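Side-chain contacts in Hcp1 (Flavobacterium johnsoniae, PDB 6BDC), which probably forms hexameric rings that stack into the tube of a type VI secretion system and chaperone effector proteins for export: residues E95-D98 and N103-T106; F3-T8 and Y14-V19. All coordinates share one frame; numbering follows the deposited sequence.

Contact 1: E95-D98 and N103-T106; sequences ENFD and NPLT
Asn96 and Thr106 face each other as an antiparallel hydrogen-bonded pair. Asn96 N donates to Thr106 O (3.0 Å), and Thr106 N returns the bond to Asn96 O (3.1 Å). Both are nearly straight. A third bond, from Asp98 N to Pro104 O (3.2 Å), is less regular, its donor tilted 35° out of the carbonyl plane. The two outer acceptors each gain a weaker CA-H donor as well: Glu95 CA leans on Thr106 O and Phe97 CA on Pro104 O.

Here the hairpin of strands 88-98 and 105-113 begins to close toward its turn, and proline, which has no amide hydrogen to offer, contributes to the pairing through its carbonyl. Its ring lies alongside the Phe97 side chain, pointing the same way, with Pro104 CB at the ring's edge 3.3 Å from Phe97 CE1. On the same face as Phe97, Leu105 CD1 rests against Phe97 CB at 3.7 Å and also touches Asn96 O.

The Glu95 chain, with CG anti to the backbone N (chi1 -175°) and extended beyond it, carries the carboxylate to the flank of Leu105, whose CG lies 4.1 Å from Glu95 OE2. That buried carboxylate is satisfied by hydroxyls: OE2 by Ser48 OG, OE1 by Tyr21 OH of the second subunit. The Asp98 carboxylate turns back to the hairpin's own turn, where OD1 accepts from Ser101 N, while Thr106 OG1 is hydrogen-bonded to Glu45 OE2 on strand 41-47. Along its other edge, segment 95-98 pairs antiparallel with a strand of the second subunit, so the sheet continues across the interface.

Contact 2: F3-T8 and Y14-V19; sequences FLTSLT and YKVLNV
Leu7 and Tyr14 pair across the N-terminal beta hairpin of strands 4-9 and 12-24, part of the Hcp beta barrel. Two backbone bonds close this hydrogen-bonded pair, Leu7 N to Tyr14 O (3.0 Å) and Tyr14 N to Leu7 O (2.9 Å). Ser6 and Lys15 form the adjoining non-hydrogen-bonded pair, where Ser6 CA makes a CA-H contact to Tyr14 O. Segment 3-8 is bonded on its other edge to strand 64-72, and Thr5 OG1 hydrogen-bonds to Lys70 O. The chain turns a corner at Leu17, where Leu17 and Asn18 both face Glu45 in a classic beta bulge, and Asn18 and Val19 pair with a strand of the third subunit.

Apolar contacts supplement the backbone bonds. The Leu7 and Tyr14 side chains meet only loosely, CD2 of one 4.2 Å from CD2 of the other. Val16 continues the contact by side-chain packing alone. Thr5 crosses it at a slant and offers its methyl, with CG2 3.5 Å from Val16 CB and 4.0 Å from Val19 CG2. With CG1 anti to the backbone N (chi1 177°), Val16 turns CG2 to Leu7, 3.5 Å from Leu7 CB; Val16 CG2 also lies 3.3 Å from the backbone Leu7 N.

Overall arrangement
Contact 2 precedes contact 1 along the chain, and each lies within one hairpin of the same curled antiparallel sheet. Their centres are about 16 Å apart, with strand 41-47 bridging strand 12-24 of contact 2 and strand 105-113 of contact 1. They also touch directly: Leu17 packs with CD2 3.2 Å from Asn103 ND2 and with CD1 3.6 Å from Thr106 CG2. Between subunits the two regions are complementary. The edge at 95-98 reaches the second subunit and that at Asn18 and Val19 the third, each pairing with its counterpart there, Asp98 packing on Asn18 of the second subunit. Repeated over six chains, this is consistent with a closed Hcp ring.

Contact 1: E95-D98 and N103-T106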
loop_
_atom_site.group_PDB
_atom_site.type_symbol
_atom_site.label_atom_id
_atom_site.label_comp_id
_atom_site.label_asym_id
_atom_site.label_seq_id
_atom_site.Cartn_x
_atom_site.Cartn_y
_atom_site.Cartn_z
ATOM N N GLU A 95 10.325 17.647 10.604
ATOM C CA GLU A 95 11.487 17.005 11.201
ATOM C C GLU A 95 11.021 15.720 11.865
ATOM O O GLU A 95 10.075 15.732 12.659
ATOM C CB GLU A 95 12.182 17.921 12.213
ATOM C CG GLU A 95 13.473 17.338 12.779
ATOM C CD GLU A 95 14.434 18.399 13.268
ATOM O OE1 GLU A 95 13.981 19.522 13.572
ATOM O OE2 GLU A 95 15.647 18.117 13.337
ATOM N N ASN A 96 11.664 14.615 11.518
ATOM C CA ASN A 96 11.207 13.297 11.928
ATOM C C ASN A 96 12.388 12.517 12.473
ATOM O O ASN A 96 13.448 12.469 11.840
ATOM C CB ASN A 96 10.562 12.552 10.751
ATOM C CG ASN A 96 10.261 11.099 11.067
ATOM O OD1 ASN A 96 9.186 10.770 11.569
ATOM N ND2 ASN A 96 11.208 10.219 10.760
ATOM N N PHE A 97 12.206 11.923 13.645
ATOM C CA PHE A 97 13.190 11.021 14.219
ATOM C C PHE A 97 12.632 9.607 14.221
ATOM O O PHE A 97 11.528 9.373 14.721
ATOM C CB PHE A 97 13.578 11.434 15.636
ATOM C CG PHE A 97 14.377 10.389 16.363
ATOM C CD1 PHE A 97 15.567 9.918 15.840
ATOM C CD2 PHE A 97 13.944 9.880 17.568
ATOM C CE1 PHE A 97 16.304 8.959 16.508
ATOM C CE2 PHE A 97 14.683 8.916 18.233
ATOM C CZ PHE A 97 15.859 8.461 17.701
ATOM N N ASP A 98 13.397 8.675 13.659
ATOM C CA ASP A 98 13.047 7.261 13.636
ATOM C C ASP A 98 14.268 6.468 14.071
ATOM O O ASP A 98 15.284 6.464 13.370
ATOM C CB ASP A 98 12.588 6.825 12.242
ATOM C CG ASP A 98 12.668 5.321 12.045
ATOM O OD1 ASP A 98 13.746 4.827 11.650
ATOM O OD2 ASP A 98 11.650 4.633 12.276
ATOM N N ASN A 103 19.838 6.889 8.919
ATOM C CA ASN A 103 19.965 8.249 9.373
ATOM C C ASN A 103 18.720 8.585 10.148
ATOM O O ASN A 103 17.711 8.977 9.586
ATOM C CB ASN A 103 20.096 9.180 8.181
ATOM C CG ASN A 103 20.912 8.580 7.068
ATOM O OD1 ASN A 103 21.820 7.805 7.309
ATOM N ND2 ASN A 103 20.588 8.932 5.844
ATOM N N PRO A 104 18.839 8.399 11.528
ATOM C CA PRO A 104 17.578 8.565 12.248
ATOM C C PRO A 104 16.989 9.941 12.189
ATOM O O PRO A 104 15.790 10.061 12.071
ATOM C CB PRO A 104 17.949 8.251 13.687
ATOM C CG PRO A 104 19.038 7.271 13.573
ATOM C CD PRO A 104 19.874 8.002 12.599
ATOM N N LEU A 105 17.787 10.979 12.304
ATOM C CA LEU A 105 17.172 12.287 12.417
ATOM C C LEU A 105 17.257 13.042 11.127
ATOM O O LEU A 105 18.325 13.465 10.737
ATOM C CB LEU A 105 17.847 13.082 13.514
ATOM C CG LEU A 105 17.097 14.309 13.996
ATOM C CD1 LEU A 105 15.614 14.037 14.050
ATOM C CD2 LEU A 105 17.587 14.659 15.378
ATOM N N THR A 106 16.118 13.267 10.486
ATOM C CA THR A 106 16.142 13.909 9.178
ATOM C C THR A 106 15.108 15.025 9.128
ATOM O O THR A 106 14.126 15.031 9.875
ATOM C CB THR A 106 15.860 12.917 8.037
ATOM O OG1 THR A 106 14.511 12.439 8.135
ATOM C CG2 THR A 106 16.819 11.736 8.095
#

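Contact 2: F3-T8 and Y14-V19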
loop_
_atom_site.group_PDB
_atom_site.type_symbol
_atom_site.label_atom_id
_atom_site.label_comp_id
_atom_site.label_asym_id
_atom_site.label_seq_id
_atom_site.Cartn_x
_atom_site.Cartn_y
_atom_site.Cartn_z
ATOM N N PHE A 3 26.930 8.418 -6.237
ATOM C CA PHE A 3 26.635 9.837 -6.406
ATOM C C PHE A 3 26.385 10.486 -5.052
ATOM O O PHE A 3 25.908 9.841 -4.119
ATOM C CB PHE A 3 25.422 10.035 -7.319
ATOM C CG PHE A 3 25.766 10.540 -8.695
ATOM C CD1 PHE A 3 25.861 11.901 -8.947
ATOM C CD2 PHE A 3 25.978 9.658 -9.742
ATOM C CE1 PHE A 3 26.170 12.371 -10.217
ATOM C CE2 PHE A 3 26.287 10.121 -11.013
ATOM C CZ PHE A 3 26.383 11.479 -11.251
ATOM N N LEU A 4 26.712 11.768 -4.947
ATOM C CA LEU A 4 26.489 12.504 -3.714
ATOM C C LEU A 4 26.152 13.944 -4.066
ATOM O O LEU A 4 26.734 14.519 -4.992
ATOM C CB LEU A 4 27.712 12.441 -2.793
ATOM N N THR A 5 25.212 14.522 -3.324
ATOM C CA THR A 5 24.733 15.864 -3.607
ATOM C C THR A 5 24.713 16.692 -2.330
ATOM O O THR A 5 24.919 16.187 -1.222
ATOM C CB THR A 5 23.333 15.849 -4.235
ATOM O OG1 THR A 5 23.102 17.090 -4.907
ATOM C CG2 THR A 5 22.278 15.695 -3.162
ATOM N N SER A 6 24.452 17.984 -2.503
ATOM C CA SER A 6 24.425 18.923 -1.397
ATOM C C SER A 6 23.414 20.022 -1.687
ATOM O O SER A 6 23.111 20.324 -2.846
ATOM C CB SER A 6 25.804 19.543 -1.153
ATOM O OG SER A 6 26.241 20.257 -2.298
ATOM N N LEU A 7 22.895 20.617 -0.619
ATOM C CA LEU A 7 22.049 21.796 -0.701
ATOM C C LEU A 7 22.809 22.993 -0.150
ATOM O O LEU A 7 23.549 22.871 0.832
ATOM C CB LEU A 7 20.747 21.603 0.075
ATOM C CG LEU A 7 19.783 22.788 0.085
ATOM C CD1 LEU A 7 19.387 23.177 -1.332
ATOM C CD2 LEU A 7 18.557 22.469 0.926
ATOM N N THR A 8 22.626 24.144 -0.789
ATOM C CA THR A 8 23.294 25.381 -0.404
ATOM C C THR A 8 22.246 26.469 -0.233
ATOM O O THR A 8 21.573 26.840 -1.200
ATOM C CB THR A 8 24.333 25.794 -1.451
ATOM O OG1 THR A 8 25.431 24.873 -1.428
ATOM C CG2 THR A 8 24.840 27.207 -1.180
ATOM N N TYR A 14 24.000 21.623 3.372
ATOM C CA TYR A 14 23.303 20.514 4.006
ATOM C C TYR A 14 23.551 19.237 3.221
ATOM O O TYR A 14 23.334 19.199 2.005
ATOM C CB TYR A 14 21.802 20.779 4.084
ATOM C CG TYR A 14 21.423 22.074 4.757
ATOM C CD1 TYR A 14 21.218 22.135 6.129
ATOM C CD2 TYR A 14 21.257 23.234 4.017
ATOM C CE1 TYR A 14 20.864 23.323 6.744
ATOM C CE2 TYR A 14 20.904 24.421 4.621
ATOM C CZ TYR A 14 20.708 24.464 5.984
ATOM O OH TYR A 14 20.357 25.653 6.582
ATOM N N LYS A 15 23.998 18.195 3.918
ATOM C CA LYS A 15 24.035 16.869 3.320
ATOM C C LYS A 15 22.621 16.443 2.962
ATOM O O LYS A 15 21.732 16.412 3.817
ATOM C CB LYS A 15 24.667 15.867 4.285
ATOM N N VAL A 16 22.406 16.136 1.688
ATOM C CA VAL A 16 21.074 15.852 1.171
ATOM C C VAL A 16 20.946 14.356 0.942
ATOM O O VAL A 16 21.750 13.758 0.217
ATOM C CB VAL A 16 20.785 16.624 -0.120
ATOM C CG1 VAL A 16 19.432 16.229 -0.650
ATOM C CG2 VAL A 16 20.829 18.105 0.142
ATOM N N LEU A 17 19.925 13.758 1.556
ATOM C CA LEU A 17 19.646 12.348 1.334
ATOM C C LEU A 17 18.805 12.149 0.078
ATOM O O LEU A 17 19.171 11.360 -0.797
ATOM C CB LEU A 17 18.958 11.754 2.566
ATOM C CG LEU A 17 19.647 12.085 3.895
ATOM C CD1 LEU A 17 18.814 11.615 5.088
ATOM C CD2 LEU A 17 21.071 11.490 3.968
ATOM N N ASN A 18 17.682 12.862 -0.035
ATOM C CA ASN A 18 16.786 12.728 -1.177
ATOM C C ASN A 18 16.433 14.101 -1.727
ATOM O O ASN A 18 16.218 15.045 -0.963
ATOM C CB ASN A 18 15.486 11.999 -0.799
ATOM C CG ASN A 18 15.712 10.552 -0.405
ATOM O OD1 ASN A 18 16.841 10.065 -0.395
ATOM N ND2 ASN A 18 14.630 9.859 -0.066
ATOM N N VAL A 19 16.373 14.205 -3.054
ATOM C CA VAL A 19 15.828 15.378 -3.722
ATOM C C VAL A 19 14.894 14.921 -4.829
ATOM O O VAL A 19 15.016 13.808 -5.351
ATOM C CB VAL A 19 16.912 16.305 -4.315
ATOM C CG1 VAL A 19 16.623 17.761 -3.962
ATOM C CG2 VAL A 19 18.298 15.877 -3.881
#